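PDB 3RZA: tripeptidase from Staphylococcus aureus subsp. aureus, which probably hydrolyses tripeptides, as a metal-dependent peptidase of the M20/M25/M40 family. Local coordinates for residues A246-F251 / K283-V288; F311-N314 / V319-I322. One frame throughout, in Å; residues are numbered along the deposited sequence.

Contact 1 of 2, residues A246-F251 / K283-V288; sequences ANIGKF and KHMTDV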
loop_
_atom_site.group_PDB
_atom_site.type_symbol
_atom_site.label_atom_id
_atom_site.label_comp_id
_atom_site.label_asym_id
_atom_site.label_seq_id
_atom_site.Cartn_x
_atom_site.Cartn_y
_atom_site.Cartn_z
ATOM N N ALA A 246 -5.914 20.326 -5.119
ATOM C CA ALA A 246 -5.008 19.220 -5.376
ATOM C C ALA A 246 -5.032 18.202 -4.208
ATOM O O ALA A 246 -5.163 18.584 -3.054
ATOM C CB ALA A 246 -3.598 19.753 -5.618
ATOM N N ASN A 247 -4.958 16.910 -4.547
ATOM C CA ASN A 247 -5.101 15.811 -3.599
ATOM C C ASN A 247 -4.109 14.672 -3.903
ATOM O O ASN A 247 -4.013 14.226 -5.050
ATOM C CB ASN A 247 -6.523 15.255 -3.669
ATOM C CG ASN A 247 -6.839 14.299 -2.519
ATOM O OD1 ASN A 247 -6.701 14.664 -1.365
ATOM N ND2 ASN A 247 -7.300 13.080 -2.843
ATOM N N ILE A 248 -3.373 14.225 -2.877
ATOM C CA ILE A 248 -2.642 12.952 -2.925
ATOM C C ILE A 248 -3.611 11.890 -2.420
ATOM O O ILE A 248 -3.917 11.823 -1.220
ATOM C CB ILE A 248 -1.360 12.956 -2.064
ATOM C CG1 ILE A 248 -0.452 14.153 -2.401
ATOM C CG2 ILE A 248 -0.596 11.636 -2.248
ATOM C CD1 ILE A 248 0.022 14.240 -3.871
ATOM N N GLY A 249 -4.143 11.103 -3.355
ATOM C CA GLY A 249 -5.144 10.106 -3.052
ATOM C C GLY A 249 -4.618 8.765 -2.593
ATOM O O GLY A 249 -5.286 8.096 -1.829
ATOM N N LYS A 250 -3.467 8.351 -3.125
ATOM C CA LYS A 250 -2.840 7.073 -2.782
ATOM C C LYS A 250 -1.342 7.264 -2.564
ATOM O O LYS A 250 -0.713 8.059 -3.241
ATOM C CB LYS A 250 -3.076 6.023 -3.884
ATOM C CG LYS A 250 -4.594 5.722 -4.195
ATOM C CD LYS A 250 -4.817 4.820 -5.439
ATOM C CE LYS A 250 -4.158 3.450 -5.302
ATOM N N PHE A 251 -0.791 6.538 -1.596
ATOM C CA PHE A 251 0.636 6.565 -1.293
ATOM C C PHE A 251 0.931 5.163 -0.807
ATOM O O PHE A 251 0.419 4.758 0.239
ATOM C CB PHE A 251 0.906 7.625 -0.220
ATOM C CG PHE A 251 2.409 7.878 0.120
ATOM C CD1 PHE A 251 3.322 6.839 0.389
ATOM C CD2 PHE A 251 2.845 9.179 0.313
ATOM C CE1 PHE A 251 4.607 7.108 0.784
ATOM C CE2 PHE A 251 4.158 9.454 0.681
ATOM C CZ PHE A 251 5.035 8.407 0.918
ATOM N N LYS A 283 2.508 21.485 -13.112
ATOM C CA LYS A 283 3.942 21.734 -13.287
ATOM C C LYS A 283 4.625 21.840 -11.926
ATOM O O LYS A 283 5.700 21.256 -11.720
ATOM C CB LYS A 283 4.202 23.012 -14.102
ATOM C CG LYS A 283 5.686 23.201 -14.535
ATOM C CD LYS A 283 5.979 24.663 -14.937
ATOM C CE LYS A 283 7.411 24.887 -15.485
ATOM N NZ LYS A 283 8.393 23.856 -15.115
ATOM N N HIS A 284 4.017 22.607 -11.018
ATOM C CA HIS A 284 4.518 22.742 -9.638
ATOM C C HIS A 284 4.724 21.389 -8.926
ATOM O O HIS A 284 5.792 21.163 -8.345
ATOM C CB HIS A 284 3.588 23.651 -8.817
ATOM C CG HIS A 284 3.839 23.607 -7.351
ATOM N ND1 HIS A 284 4.982 24.115 -6.787
ATOM C CD2 HIS A 284 3.089 23.131 -6.327
ATOM C CE1 HIS A 284 4.936 23.954 -5.475
ATOM N NE2 HIS A 284 3.799 23.361 -5.168
HETATM N N MSE A 285 3.721 20.505 -9.022
HETATM C CA MSE A 285 3.762 19.166 -8.388
HETATM C C MSE A 285 4.852 18.287 -9.042
HETATM O O MSE A 285 5.680 17.704 -8.360
HETATM C CB MSE A 285 2.404 18.472 -8.504
HETATM C CG MSE A 285 1.283 19.140 -7.718
HETATM SE SE MSE A 285 -0.500 18.531 -8.240
HETATM C CE MSE A 285 -0.515 16.955 -7.156
ATOM N N THR A 286 4.851 18.244 -10.367
ATOM C CA THR A 286 5.917 17.597 -11.157
ATOM C C THR A 286 7.316 18.077 -10.759
ATOM O O THR A 286 8.177 17.260 -10.365
ATOM C CB THR A 286 5.694 17.870 -12.657
ATOM O OG1 THR A 286 4.392 17.405 -13.018
ATOM C CG2 THR A 286 6.791 17.209 -13.540
ATOM N N ASP A 287 7.525 19.383 -10.795
ATOM C CA ASP A 287 8.840 19.961 -10.433
ATOM C C ASP A 287 9.279 19.646 -9.008
ATOM O O ASP A 287 10.453 19.328 -8.794
ATOM C CB ASP A 287 8.875 21.486 -10.646
ATOM C CG ASP A 287 8.845 21.891 -12.131
ATOM O OD1 ASP A 287 9.122 21.054 -13.012
ATOM O OD2 ASP A 287 8.546 23.064 -12.416
ATOM N N VAL A 288 8.340 19.686 -8.056
ATOM C CA VAL A 288 8.665 19.389 -6.658
ATOM C C VAL A 288 9.049 17.909 -6.451
ATOM O O VAL A 288 10.044 17.623 -5.782
ATOM C CB VAL A 288 7.542 19.849 -5.680
ATOM C CG1 VAL A 288 7.770 19.292 -4.310
ATOM C CG2 VAL A 288 7.520 21.396 -5.615
#
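Met-285, present here as selenomethionine, reaches from helix 275-295 to strand 244-253 and meets two residues there with two successive atoms of its side chain. Its selenium lies 4.2 Å from CB of Ala-246, and its terminal CE lies 4.3 Å from CD1 of Ile-248. An extended second torsion (chi2 165°) carries the selenium out from the helix, and a bend about the CG-SE bond (chi3 83°) brings CE toward the isoleucine. Ala-246 and Ile-248 are two apart on the strand and so serve the same face of the sheet. The small methyl of Ala-246 suits the place where the selenium rests, while the longer isoleucine extends its delta carbon to meet the methionine end. All three side chains are buried. Leu-237 touches both strand residues, Ile-232 of helix 224-234 packs on Ile-248, and Met-285 also leans on Met-235 and Ile-204.

The helix has a quite different character away from the sheet. Lys-283 and Asp-287, one turn apart, form a salt bridge there, with NZ 2.8 Å from OD2 on its syn lone pair; the lysine is exposed, as suits a long charged chain. On the other face of the strand, Asn-247 gives its ND2 to the carbonyls of Thr-257 and Ile-259 of the second subunit, and farther along Phe-251 stacks on Phe-251 of that subunit. This is consistent with the lid domain through which many M20 peptidases dimerise.

With just 103 Å² buried, the two segments touch lightly. The contact is purely apolar and rests on dispersion between the end of Met-285, where natural methionine has a sulfur of similar polarisability, and aliphatic carbons of the strand, so it sets helix against sheet without strict directional demands.

Contact 2 of 2, residues F311-N314 / V319-I322; sequences FKIN and VVKI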
loop_
_atom_site.group_PDB
_atom_site.type_symbol
_atom_site.label_atom_id
_atom_site.label_comp_id
_atom_site.label_asym_id
_atom_site.label_seq_id
_atom_site.Cartn_x
_atom_site.Cartn_y
_atom_site.Cartn_z
ATOM N N PHE A 311 -14.934 24.206 -18.528
ATOM C CA PHE A 311 -15.682 25.176 -19.315
ATOM C C PHE A 311 -16.347 26.202 -18.387
ATOM O O PHE A 311 -16.388 26.039 -17.155
ATOM C CB PHE A 311 -16.727 24.476 -20.203
ATOM C CG PHE A 311 -17.876 23.865 -19.436
ATOM C CD1 PHE A 311 -17.770 22.593 -18.888
ATOM C CD2 PHE A 311 -19.073 24.569 -19.251
ATOM C CE1 PHE A 311 -18.824 22.035 -18.168
ATOM C CE2 PHE A 311 -20.124 24.022 -18.517
ATOM C CZ PHE A 311 -20.001 22.753 -17.985
ATOM N N LYS A 312 -16.808 27.279 -18.991
ATOM C CA LYS A 312 -17.600 28.294 -18.314
ATOM C C LYS A 312 -18.452 28.907 -19.400
ATOM O O LYS A 312 -17.909 29.458 -20.360
ATOM C CB LYS A 312 -16.688 29.348 -17.665
ATOM C CG LYS A 312 -17.410 30.567 -16.957
ATOM C CD LYS A 312 -18.268 30.147 -15.764
ATOM C CE LYS A 312 -19.035 31.337 -15.161
ATOM N NZ LYS A 312 -20.274 31.779 -15.976
ATOM N N ILE A 313 -19.768 28.748 -19.299
ATOM C CA ILE A 313 -20.693 29.374 -20.234
ATOM C C ILE A 313 -21.073 30.758 -19.674
ATOM O O ILE A 313 -21.398 30.903 -18.484
ATOM C CB ILE A 313 -21.945 28.516 -20.472
ATOM C CG1 ILE A 313 -21.571 27.068 -20.866
ATOM C CG2 ILE A 313 -22.804 29.154 -21.542
ATOM C CD1 ILE A 313 -20.633 26.943 -22.036
ATOM N N ASN A 314 -20.969 31.769 -20.524
ATOM C CA ASN A 314 -21.351 33.132 -20.184
ATOM C C ASN A 314 -22.813 33.156 -19.688
ATOM O O ASN A 314 -23.691 32.549 -20.299
ATOM C CB ASN A 314 -21.142 34.021 -21.423
ATOM C CG ASN A 314 -21.428 35.478 -21.172
ATOM O OD1 ASN A 314 -22.536 35.864 -20.768
ATOM N ND2 ASN A 314 -20.459 36.314 -21.492
ATOM N N VAL A 319 -28.770 29.412 -23.566
ATOM C CA VAL A 319 -28.823 28.145 -22.828
ATOM C C VAL A 319 -28.952 28.314 -21.300
ATOM O O VAL A 319 -29.672 27.542 -20.651
ATOM C CB VAL A 319 -27.624 27.207 -23.189
ATOM C CG1 VAL A 319 -26.269 27.802 -22.749
ATOM C CG2 VAL A 319 -27.835 25.827 -22.607
ATOM N N VAL A 320 -28.285 29.326 -20.741
ATOM C CA VAL A 320 -28.351 29.608 -19.300
ATOM C C VAL A 320 -29.677 30.266 -18.939
ATOM O O VAL A 320 -30.336 29.867 -17.983
ATOM C CB VAL A 320 -27.191 30.525 -18.840
ATOM C CG1 VAL A 320 -27.280 30.792 -17.342
ATOM C CG2 VAL A 320 -25.814 29.932 -19.210
ATOM N N LYS A 321 -30.066 31.270 -19.719
ATOM C CA LYS A 321 -31.313 32.015 -19.482
ATOM C C LYS A 321 -32.577 31.153 -19.584
ATOM O O LYS A 321 -33.485 31.289 -18.773
ATOM C CB LYS A 321 -31.410 33.218 -20.437
ATOM C CG LYS A 321 -30.318 34.307 -20.187
ATOM C CD LYS A 321 -30.703 35.224 -19.010
ATOM C CE LYS A 321 -29.496 35.797 -18.231
ATOM N NZ LYS A 321 -29.009 34.926 -17.087
ATOM N N ILE A 322 -32.614 30.242 -20.549
ATOM C CA ILE A 322 -33.733 29.282 -20.680
ATOM C C ILE A 322 -33.810 28.308 -19.466
ATOM O O ILE A 322 -34.909 28.049 -18.939
ATOM C CB ILE A 322 -33.675 28.535 -22.033
ATOM C CG1 ILE A 322 -33.920 29.522 -23.196
ATOM C CG2 ILE A 322 -34.693 27.416 -22.072
ATOM C CD1 ILE A 322 -33.427 29.020 -24.576
#
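A strand-turn-helix connection holds this contact: strand 299-312 ends, the chain turns through a few residues, and helix 318-329 begins. Ile-313, just beyond the strand, points its side chain at the first turn of the helix. Its branch methyl CG2 does the touching, 3.9 Å from CG1 of Val-319 and equally 3.9 Å from CG2 of Val-320. That methyl is anti to the backbone N because chi1 is -52°, which aims it at the notch between the two valine side chains. The side chains of Ile-313 and Val-319 meet almost perpendicularly, whereas Ile-313 and Val-320 run past one another in opposite senses. Beta-branched residues suit both sides, since each offers a methyl close to the backbone and can fill a short gap without a long, flexible chain. CG2 of Val-320 also rests 3.5 Å from the backbone O of Asn-314, a van der Waals touch.

Polar groups shape the turn. NZ of Lys-312 bonds to O of Ile-313 at 2.9 Å, approaching from above the carbonyl plane, and also makes a salt bridge to Asp-315. OD1 of Asn-314 accepts from the backbone N of Asn-316, an Asx turn in the bend that leads into the helix.

Around the contact, Ile-313 pairs by its backbone with Val-196 of strand 194-209, whose side chain also touches Val-320. Val-319 packs on Phe-181 of strand 181-184 and gives its carbonyl to the hydroxyl of Tyr-183. Ile-322 touches Phe-181 and Tyr-183 as well as helix 374-393, so the start of helix 318-329 packs on the sheet alongside the C-terminal helix.

Overall arrangement
Followed from the N terminus, the chain first meets contact 1, which joins strand 244-253 to helix 275-295 and closes a loop of 31 residues containing strand 263-272. The helix then leads into strand 299-312, and contact 2 closes a much tighter loop of four residues at its end. The two are in series, neither nested nor crossed, with centres 32 Å apart and nearest atoms about 17 Å apart. Strand 194-209 runs past both contacts and so links them through one sheet. Contact 1 thus ties helix to sheet near the subunit interface, and contact 2 fastens the start of helix 318-329 beside strand 181-184 and helix 374-393.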